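Local structure of DR2417 (4XWW) at residues A55-I60 with D466-R471; D61-R66 with A452-G457. The protein probably degrades and matures RNA as a metal-dependent 5'-3' exonuclease, possibly also an endonuclease, and works as a homodimer. All blocks are in the same frame, centred on the assembly; numbering follows the deposited sequence.

Contact 1. Residues A55-I60 with D466-R471; sequences AHQMGI and DVLLDR. With MN (manganese (II) ion), chain G.
Arg-471 reaches from helix 465-477 to the backbone of Met-58 and Gly-59. Its CB lies near the terminal methyl of Met-58, with CE 4.4 Å from that CB. The chain then runs extended from CG to NE (chi3 -173°). CD passes the Met-58 carbonyl, 3.4 Å from its O. NE hydrogen-bonds to the carbonyl O of Gly-498 of the second subunit. NH1 makes the one hydrogen bond between the segments, to Met-58 O at 2.7 Å. The acceptor lies nearly in the guanidinium plane and is met on a lone pair, with an N-H...O angle of 150°. NH1 also sits 3.7 Å from Gly-59 CA. NH2 forms a salt bridge with Asp-456, so three separate partners fix the rotation of the guanidinium.

One helical turn earlier, Leu-468 spreads its two methyls over the loop. CD1 meets Gln-57 CG at 3.9 Å. CD2 of Leu-468 rests 3.6 Å from Met-58 O. It also touches Ile-60 CG2. Ile-60 and Leu-468 cross at about a right angle.

Gly-59 has a positive phi (87°), where the backbone calls for glycine. Its O binds the manganese ion at 2.3 Å. Residues 57-60 thus form a type II beta turn with glycine at its third position, which gives a backbone carbonyl to manganese and packs on helix 465-477 beside the second subunit.

Contact 2. Residues D61-R66 with A452-G457; sequences DLIVPR and AVYVDG. With MN (manganese (II) ion), chain G.
Leu-62 and Val-455 meet through their first torsions. In Leu-62, chi1 of 54° sets CG between the backbone N and the carbonyl carbon. In Val-455, CG2 stands anti to the carbonyl carbon. The two side chains then lie side by side, with Leu-62 CD1 3.6 Å from Val-455 CG2. They belong to an antiparallel pair of strands, 62-65 and 452-456, that starts with a classic beta bulge. Asp-61 and Leu-62 both face Val-455, and its O accepts a bond from Asp-61 N at 2.8 Å and a weak one from Leu-62 N. Beyond the bulge the pairing is regular, and Val-64 and Val-453 bond in both directions through their backbones.

Val-64 CG2 packs 3.9 Å from Val-453 CB on the face shared with Leu-62 and Val-455. Tyr-95 of helix 93-97 covers Leu-62, Val-64 and Val-455 there. Ile-63 and Tyr-454 occupy the other face. Ile-63 CG1 meets the ring edge at CD1, and Ile-63 CG2 touches Ala-452 CB at 3.5 Å. The Tyr-454 hydroxyl hydrogen-bonds to Asp-465. At the far end, the Arg-66 and Val-453 side chains cross at about a right angle, with CG of Arg-66 3.6 Å from CG2 of Val-453. The Arg-66 guanidinium forms a salt bridge with Asp-68.

Asp-456 OD1 binds the manganese ion at 2.2 Å. Beside it, Gly-457 N gives a nearly straight bond (169°) to Asp-61 OD2, met on the syn side and 31° out of the carboxylate plane.

Overall arrangement
Contacts 1 and 2 share one manganese ion, each giving it one oxygen. Both are partly buried, and both touch the second subunit. The centre of contact 2 lies about 12 Å from the centre of the chain, that of contact 1 about 18 Å. Along the chain, contact 2 is nested inside the loop closed by contact 1. Contact 2 is strand pairing, held by backbone bonds, with aliphatic groups on one face and Ile-63 beside the Tyr-454 ring on the other. Contact 1 is loop on helix, and relies on one arginine and one leucine. The Tyr-454 ring joins the two, packing against Leu-468 and Ile-60. Arg-471 would partly balance the charge of Asp-456.

Contact 1. Residues A55-I60 with D466-R471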
ATOM      1  N   ALA A  55      -6.932  -3.855  -2.033  1.00 39.59           N
ATOM      2  CA  ALA A  55      -7.505  -3.056  -0.948  1.00 42.68           C
ATOM      3  C   ALA A  55      -8.934  -2.606  -1.233  1.00 40.66           C
ATOM      4  O   ALA A  55      -9.729  -2.465  -0.306  1.00 40.42           O
ATOM      5  CB  ALA A  55      -6.620  -1.850  -0.668  1.00 45.00           C
ATOM      6  N   HIS A  56      -9.262  -2.386  -2.506  1.00 40.11           N
ATOM      7  CA  HIS A  56     -10.610  -1.967  -2.867  1.00 46.79           C
ATOM      8  C   HIS A  56     -11.591  -3.140  -2.831  1.00 42.17           C
ATOM      9  O   HIS A  56     -12.805  -2.940  -2.822  1.00 38.74           O
ATOM     10  CB  HIS A  56     -10.633  -1.286  -4.246  1.00 52.49           C
ATOM     11  CG  HIS A  56     -10.368  -2.202  -5.400  1.00 52.47           C
ATOM     12  ND1 HIS A  56      -9.141  -2.791  -5.619  1.00 52.36           N
ATOM     13  CD2 HIS A  56     -11.164  -2.604  -6.421  1.00 51.02           C
ATOM     14  CE1 HIS A  56      -9.198  -3.532  -6.714  1.00 45.85           C
ATOM     15  NE2 HIS A  56     -10.415  -3.435  -7.217  1.00 48.51           N
ATOM     16  N   GLN A  57     -11.069  -4.361  -2.793  1.00 30.74           N
ATOM     17  CA  GLN A  57     -11.930  -5.543  -2.715  1.00 25.83           C
ATOM     18  C   GLN A  57     -12.119  -5.953  -1.261  1.00 26.29           C
ATOM     19  O   GLN A  57     -11.641  -6.995  -0.814  1.00 31.09           O
ATOM     20  CB  GLN A  57     -11.342  -6.678  -3.548  1.00 26.35           C
ATOM     21  CG  GLN A  57     -11.337  -6.349  -5.032  1.00 34.50           C
ATOM     22  CD  GLN A  57     -10.344  -7.170  -5.843  1.00 37.43           C
ATOM     23  OE1 GLN A  57      -9.275  -7.534  -5.362  1.00 35.07           O
ATOM     24  NE2 GLN A  57     -10.698  -7.446  -7.093  1.00 37.58           N
ATOM     25  N   MET A  58     -12.837  -5.116  -0.519  1.00 30.50           N
ATOM     26  CA  MET A  58     -12.888  -5.269   0.921  1.00 28.78           C
ATOM     27  C   MET A  58     -13.729  -6.448   1.377  1.00 25.51           C
ATOM     28  O   MET A  58     -14.787  -6.739   0.824  1.00 29.15           O
ATOM     29  CB  MET A  58     -13.404  -3.980   1.557  1.00 36.37           C
ATOM     30  CG  MET A  58     -12.384  -2.859   1.473  1.00 38.33           C
ATOM     31  SD  MET A  58     -13.050  -1.291   2.039  1.00 53.48           S
ATOM     32  CE  MET A  58     -14.130  -0.947   0.680  1.00 34.96           C
ATOM     33  N   GLY A  59     -13.227  -7.130   2.397  1.00 27.22           N
ATOM     34  CA  GLY A  59     -13.971  -8.181   3.050  1.00 34.27           C
ATOM     35  C   GLY A  59     -13.822  -9.553   2.420  1.00 34.94           C
ATOM     36  O   GLY A  59     -14.123 -10.547   3.066  1.00 43.75           O
ATOM     37  N   ILE A  60     -13.353  -9.632   1.178  1.00 35.27           N
ATOM     38  CA  ILE A  60     -13.295 -10.951   0.538  1.00 35.02           C
ATOM     39  C   ILE A  60     -11.986 -11.672   0.864  1.00 32.03           C
ATOM     40  O   ILE A  60     -10.979 -11.041   1.193  1.00 31.80           O
ATOM     41  CB  ILE A  60     -13.477 -10.888  -1.007  1.00 35.07           C
ATOM     42  CG1 ILE A  60     -12.216 -10.387  -1.707  1.00 33.62           C
ATOM     43  CG2 ILE A  60     -14.750 -10.115  -1.401  1.00 31.91           C
ATOM     44  CD1 ILE A  60     -12.315 -10.433  -3.220  1.00 37.01           C
ATOM     45  N   ASP A 466     -20.881  -5.041  -7.438  1.00 53.00           N
ATOM     46  CA  ASP A 466     -21.938  -4.166  -6.937  1.00 50.05           C
ATOM     47  C   ASP A 466     -21.953  -4.169  -5.413  1.00 51.23           C
ATOM     48  O   ASP A 466     -22.091  -3.122  -4.782  1.00 53.71           O
ATOM     49  CB  ASP A 466     -23.303  -4.592  -7.485  1.00 54.59           C
ATOM     50  CG  ASP A 466     -23.489  -4.219  -8.948  1.00 59.19           C
ATOM     51  OD1 ASP A 466     -22.704  -3.397  -9.463  1.00 64.34           O
ATOM     52  OD2 ASP A 466     -24.431  -4.737  -9.579  1.00 61.94           O
ATOM     53  N   VAL A 467     -21.805  -5.353  -4.828  1.00 44.75           N
ATOM     54  CA  VAL A 467     -21.726  -5.498  -3.379  1.00 40.92           C
ATOM     55  C   VAL A 467     -20.500  -4.767  -2.819  1.00 42.33           C
ATOM     56  O   VAL A 467     -20.582  -4.085  -1.790  1.00 47.14           O
ATOM     57  CB  VAL A 467     -21.666  -6.985  -2.966  1.00 34.47           C
ATOM     58  CG1 VAL A 467     -21.469  -7.121  -1.466  1.00 34.72           C
ATOM     59  CG2 VAL A 467     -22.911  -7.735  -3.428  1.00 36.41           C
ATOM     60  N   LEU A 468     -19.366  -4.909  -3.501  1.00 34.84           N
ATOM     61  CA  LEU A 468     -18.127  -4.267  -3.064  1.00 37.78           C
ATOM     62  C   LEU A 468     -18.230  -2.745  -3.070  1.00 45.99           C
ATOM     63  O   LEU A 468     -17.732  -2.077  -2.165  1.00 47.04           O
ATOM     64  CB  LEU A 468     -16.955  -4.692  -3.946  1.00 37.98           C
ATOM     65  CG  LEU A 468     -16.535  -6.153  -3.874  1.00 38.97           C
ATOM     66  CD1 LEU A 468     -15.260  -6.344  -4.679  1.00 39.59           C
ATOM     67  CD2 LEU A 468     -16.329  -6.577  -2.430  1.00 30.89           C
ATOM     68  N   LEU A 469     -18.853  -2.209  -4.115  1.00 48.29           N
ATOM     69  CA  LEU A 469     -19.009  -0.769  -4.274  1.00 54.60           C
ATOM     70  C   LEU A 469     -19.781  -0.193  -3.098  1.00 44.89           C
ATOM     71  O   LEU A 469     -19.459   0.883  -2.591  1.00 56.31           O
ATOM     72  CB  LEU A 469     -19.714  -0.454  -5.595  1.00 58.22           C
ATOM     73  CG  LEU A 469     -20.018   1.002  -5.955  1.00 58.24           C
ATOM     74  CD1 LEU A 469     -20.067   1.150  -7.465  1.00 56.09           C
ATOM     75  CD2 LEU A 469     -21.336   1.471  -5.346  1.00 61.03           C
ATOM     76  N   ASP A 470     -20.808  -0.919  -2.678  1.00 46.92           N
ATOM     77  CA  ASP A 470     -21.563  -0.555  -1.494  1.00 49.23           C
ATOM     78  C   ASP A 470     -20.643  -0.561  -0.276  1.00 47.18           C
ATOM     79  O   ASP A 470     -20.680   0.364   0.533  1.00 44.24           O
ATOM     80  CB  ASP A 470     -22.749  -1.505  -1.288  1.00 55.17           C
ATOM     81  CG  ASP A 470     -23.829  -1.340  -2.356  1.00 65.77           C
ATOM     82  OD1 ASP A 470     -23.763  -0.365  -3.135  1.00 71.82           O
ATOM     83  OD2 ASP A 470     -24.751  -2.180  -2.408  1.00 64.68           O
ATOM     84  N   ARG A 471     -19.804  -1.591  -0.156  1.00 38.56           N
ATOM     85  CA  ARG A 471     -18.829  -1.660   0.939  1.00 38.89           C
ATOM     86  C   ARG A 471     -17.901  -0.439   0.961  1.00 37.69           C
ATOM     87  O   ARG A 471     -17.619   0.108   2.038  1.00 39.03           O
ATOM     88  CB  ARG A 471     -18.001  -2.954   0.852  1.00 39.31           C
ATOM     89  CG  ARG A 471     -18.763  -4.199   1.316  1.00 34.60           C
ATOM     90  CD  ARG A 471     -17.926  -5.474   1.225  1.00 33.72           C
ATOM     91  NE  ARG A 471     -18.743  -6.653   1.515  1.00 35.40           N
ATOM     92  CZ  ARG A 471     -18.313  -7.908   1.442  1.00 38.55           C
ATOM     93  NH1 ARG A 471     -17.062  -8.168   1.088  1.00 35.39           N
ATOM     94  NH2 ARG A 471     -19.143  -8.906   1.727  1.00 37.67           N
TER
HETATM   95 MN    MN G 603     -15.072 -11.836   4.658  1.00 78.86          MN

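Contact 2. Residues D61-R66 with A452-G457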
ATOM      1  N   ASP A  61     -12.015 -13.001   0.778  1.00 31.73           N
ATOM      2  CA  ASP A  61     -10.878 -13.821   1.190  1.00 30.95           C
ATOM      3  C   ASP A  61      -9.929 -14.162   0.044  1.00 29.52           C
ATOM      4  O   ASP A  61      -8.711 -14.048   0.187  1.00 30.32           O
ATOM      5  CB  ASP A  61     -11.376 -15.110   1.843  1.00 33.20           C
ATOM      6  CG  ASP A  61     -12.295 -14.849   3.013  1.00 44.19           C
ATOM      7  OD1 ASP A  61     -12.046 -13.884   3.768  1.00 54.16           O
ATOM      8  OD2 ASP A  61     -13.276 -15.600   3.178  1.00 45.27           O
ATOM      9  N   LEU A  62     -10.479 -14.593  -1.084  1.00 25.71           N
ATOM     10  CA  LEU A  62      -9.646 -14.912  -2.238  1.00 26.78           C
ATOM     11  C   LEU A  62     -10.442 -14.802  -3.531  1.00 22.93           C
ATOM     12  O   LEU A  62     -11.651 -14.614  -3.510  1.00 24.71           O
ATOM     13  CB  LEU A  62      -9.051 -16.320  -2.095  1.00 35.91           C
ATOM     14  CG  LEU A  62     -10.042 -17.450  -1.842  1.00 39.45           C
ATOM     15  CD1 LEU A  62     -10.267 -18.300  -3.107  1.00 40.60           C
ATOM     16  CD2 LEU A  62      -9.571 -18.326  -0.680  1.00 41.21           C
ATOM     17  N   ILE A  63      -9.738 -14.881  -4.652  1.00 22.31           N
ATOM     18  CA  ILE A  63     -10.350 -14.726  -5.962  1.00 21.69           C
ATOM     19  C   ILE A  63      -9.993 -15.944  -6.831  1.00 22.03           C
ATOM     20  O   ILE A  63      -8.852 -16.358  -6.877  1.00 21.42           O
ATOM     21  CB  ILE A  63      -9.874 -13.425  -6.653  1.00 24.68           C
ATOM     22  CG1 ILE A  63     -10.090 -12.215  -5.731  1.00 33.00           C
ATOM     23  CG2 ILE A  63     -10.576 -13.257  -7.989  1.00 25.17           C
ATOM     24  CD1 ILE A  63      -9.391 -10.941  -6.185  1.00 36.69           C
ATOM     25  N   VAL A  64     -10.972 -16.501  -7.522  1.00 22.64           N
ATOM     26  CA  VAL A  64     -10.721 -17.647  -8.383  1.00 23.53           C
ATOM     27  C   VAL A  64     -11.206 -17.307  -9.782  1.00 26.70           C
ATOM     28  O   VAL A  64     -11.985 -16.374  -9.948  1.00 23.97           O
ATOM     29  CB  VAL A  64     -11.403 -18.914  -7.841  1.00 24.70           C
ATOM     30  CG1 VAL A  64     -10.802 -19.281  -6.502  1.00 24.99           C
ATOM     31  CG2 VAL A  64     -12.900 -18.728  -7.737  1.00 26.95           C
ATOM     32  N   PRO A  65     -10.736 -18.048 -10.802  1.00 26.19           N
ATOM     33  CA  PRO A  65     -11.078 -17.652 -12.171  1.00 26.64           C
ATOM     34  C   PRO A  65     -12.488 -18.026 -12.568  1.00 27.32           C
ATOM     35  O   PRO A  65     -13.021 -19.035 -12.097  1.00 29.21           O
ATOM     36  CB  PRO A  65     -10.064 -18.426 -13.040  1.00 27.40           C
ATOM     37  CG  PRO A  65      -9.070 -19.020 -12.106  1.00 31.28           C
ATOM     38  CD  PRO A  65      -9.754 -19.143 -10.768  1.00 28.10           C
ATOM     39  N   ARG A  66     -13.092 -17.207 -13.422  1.00 28.53           N
ATOM     40  CA  ARG A  66     -14.309 -17.594 -14.127  1.00 27.08           C
ATOM     41  C   ARG A  66     -13.979 -18.741 -15.064  1.00 27.31           C
ATOM     42  O   ARG A  66     -13.029 -18.652 -15.829  1.00 28.80           O
ATOM     43  CB  ARG A  66     -14.886 -16.414 -14.912  1.00 35.82           C
ATOM     44  CG  ARG A  66     -15.765 -15.468 -14.083  1.00 43.37           C
ATOM     45  CD  ARG A  66     -17.156 -15.332 -14.716  1.00 51.78           C
ATOM     46  NE  ARG A  66     -17.170 -14.271 -15.717  1.00 60.61           N
ATOM     47  CZ  ARG A  66     -17.993 -14.217 -16.759  1.00 58.72           C
ATOM     48  NH1 ARG A  66     -17.911 -13.200 -17.606  1.00 59.87           N
ATOM     49  NH2 ARG A  66     -18.890 -15.171 -16.961  1.00 53.51           N
ATOM     50  N   ALA A 452     -13.115 -12.599 -12.775  1.00 30.80           N
ATOM     51  CA  ALA A 452     -12.907 -12.947 -11.381  1.00 23.74           C
ATOM     52  C   ALA A 452     -14.187 -13.442 -10.714  1.00 26.51           C
ATOM     53  O   ALA A 452     -15.283 -12.966 -11.008  1.00 31.32           O
ATOM     54  CB  ALA A 452     -12.332 -11.750 -10.628  1.00 28.24           C
ATOM     55  N   VAL A 453     -14.039 -14.418  -9.826  1.00 25.33           N
ATOM     56  CA  VAL A 453     -15.128 -14.851  -8.958  1.00 26.27           C
ATOM     57  C   VAL A 453     -14.651 -14.696  -7.516  1.00 27.56           C
ATOM     58  O   VAL A 453     -13.607 -15.239  -7.154  1.00 24.98           O
ATOM     59  CB  VAL A 453     -15.540 -16.307  -9.207  1.00 26.97           C
ATOM     60  CG1 VAL A 453     -16.676 -16.706  -8.259  1.00 28.38           C
ATOM     61  CG2 VAL A 453     -15.969 -16.520 -10.663  1.00 29.34           C
ATOM     62  N   TYR A 454     -15.380 -13.927  -6.706  1.00 29.02           N
ATOM     63  CA  TYR A 454     -14.947 -13.691  -5.334  1.00 34.55           C
ATOM     64  C   TYR A 454     -15.394 -14.783  -4.375  1.00 27.04           C
ATOM     65  O   TYR A 454     -16.506 -15.291  -4.463  1.00 28.61           O
ATOM     66  CB  TYR A 454     -15.463 -12.340  -4.826  1.00 26.64           C
ATOM     67  CG  TYR A 454     -15.071 -11.177  -5.705  1.00 30.93           C
ATOM     68  CD1 TYR A 454     -13.823 -11.126  -6.307  1.00 36.86           C
ATOM     69  CD2 TYR A 454     -15.956 -10.137  -5.946  1.00 37.24           C
ATOM     70  CE1 TYR A 454     -13.458 -10.068  -7.117  1.00 34.22           C
ATOM     71  CE2 TYR A 454     -15.602  -9.074  -6.748  1.00 45.20           C
ATOM     72  CZ  TYR A 454     -14.353  -9.045  -7.334  1.00 46.71           C
ATOM     73  OH  TYR A 454     -14.007  -7.983  -8.137  1.00 45.24           O
ATOM     74  N   VAL A 455     -14.502 -15.134  -3.458  1.00 26.32           N
ATOM     75  CA  VAL A 455     -14.824 -16.027  -2.354  1.00 31.05           C
ATOM     76  C   VAL A 455     -14.802 -15.230  -1.050  1.00 35.59           C
ATOM     77  O   VAL A 455     -13.820 -14.564  -0.736  1.00 29.33           O
ATOM     78  CB  VAL A 455     -13.835 -17.199  -2.267  1.00 34.48           C
ATOM     79  CG1 VAL A 455     -14.175 -18.102  -1.091  1.00 37.26           C
ATOM     80  CG2 VAL A 455     -13.850 -17.996  -3.567  1.00 37.11           C
ATOM     81  N   ASP A 456     -15.898 -15.298  -0.309  1.00 33.38           N
ATOM     82  CA  ASP A 456     -16.045 -14.557   0.938  1.00 35.60           C
ATOM     83  C   ASP A 456     -16.734 -15.466   1.938  1.00 34.16           C
ATOM     84  O   ASP A 456     -17.932 -15.685   1.849  1.00 35.46           O
ATOM     85  CB  ASP A 456     -16.858 -13.288   0.713  1.00 36.62           C
ATOM     86  CG  ASP A 456     -16.683 -12.267   1.826  1.00 38.57           C
ATOM     87  OD1 ASP A 456     -16.079 -12.595   2.868  1.00 33.29           O
ATOM     88  OD2 ASP A 456     -17.181 -11.143   1.654  1.00 33.93           O
ATOM     89  N   GLY A 457     -15.967 -16.025   2.864  1.00 40.87           N
ATOM     90  CA  GLY A 457     -16.505 -17.025   3.762  1.00 44.68           C
ATOM     91  C   GLY A 457     -16.787 -18.302   2.994  1.00 48.38           C
ATOM     92  O   GLY A 457     -15.912 -18.836   2.313  1.00 50.21           O
TER
HETATM   93 MN    MN G 603     -15.072 -11.836   4.658  1.00 78.86          MN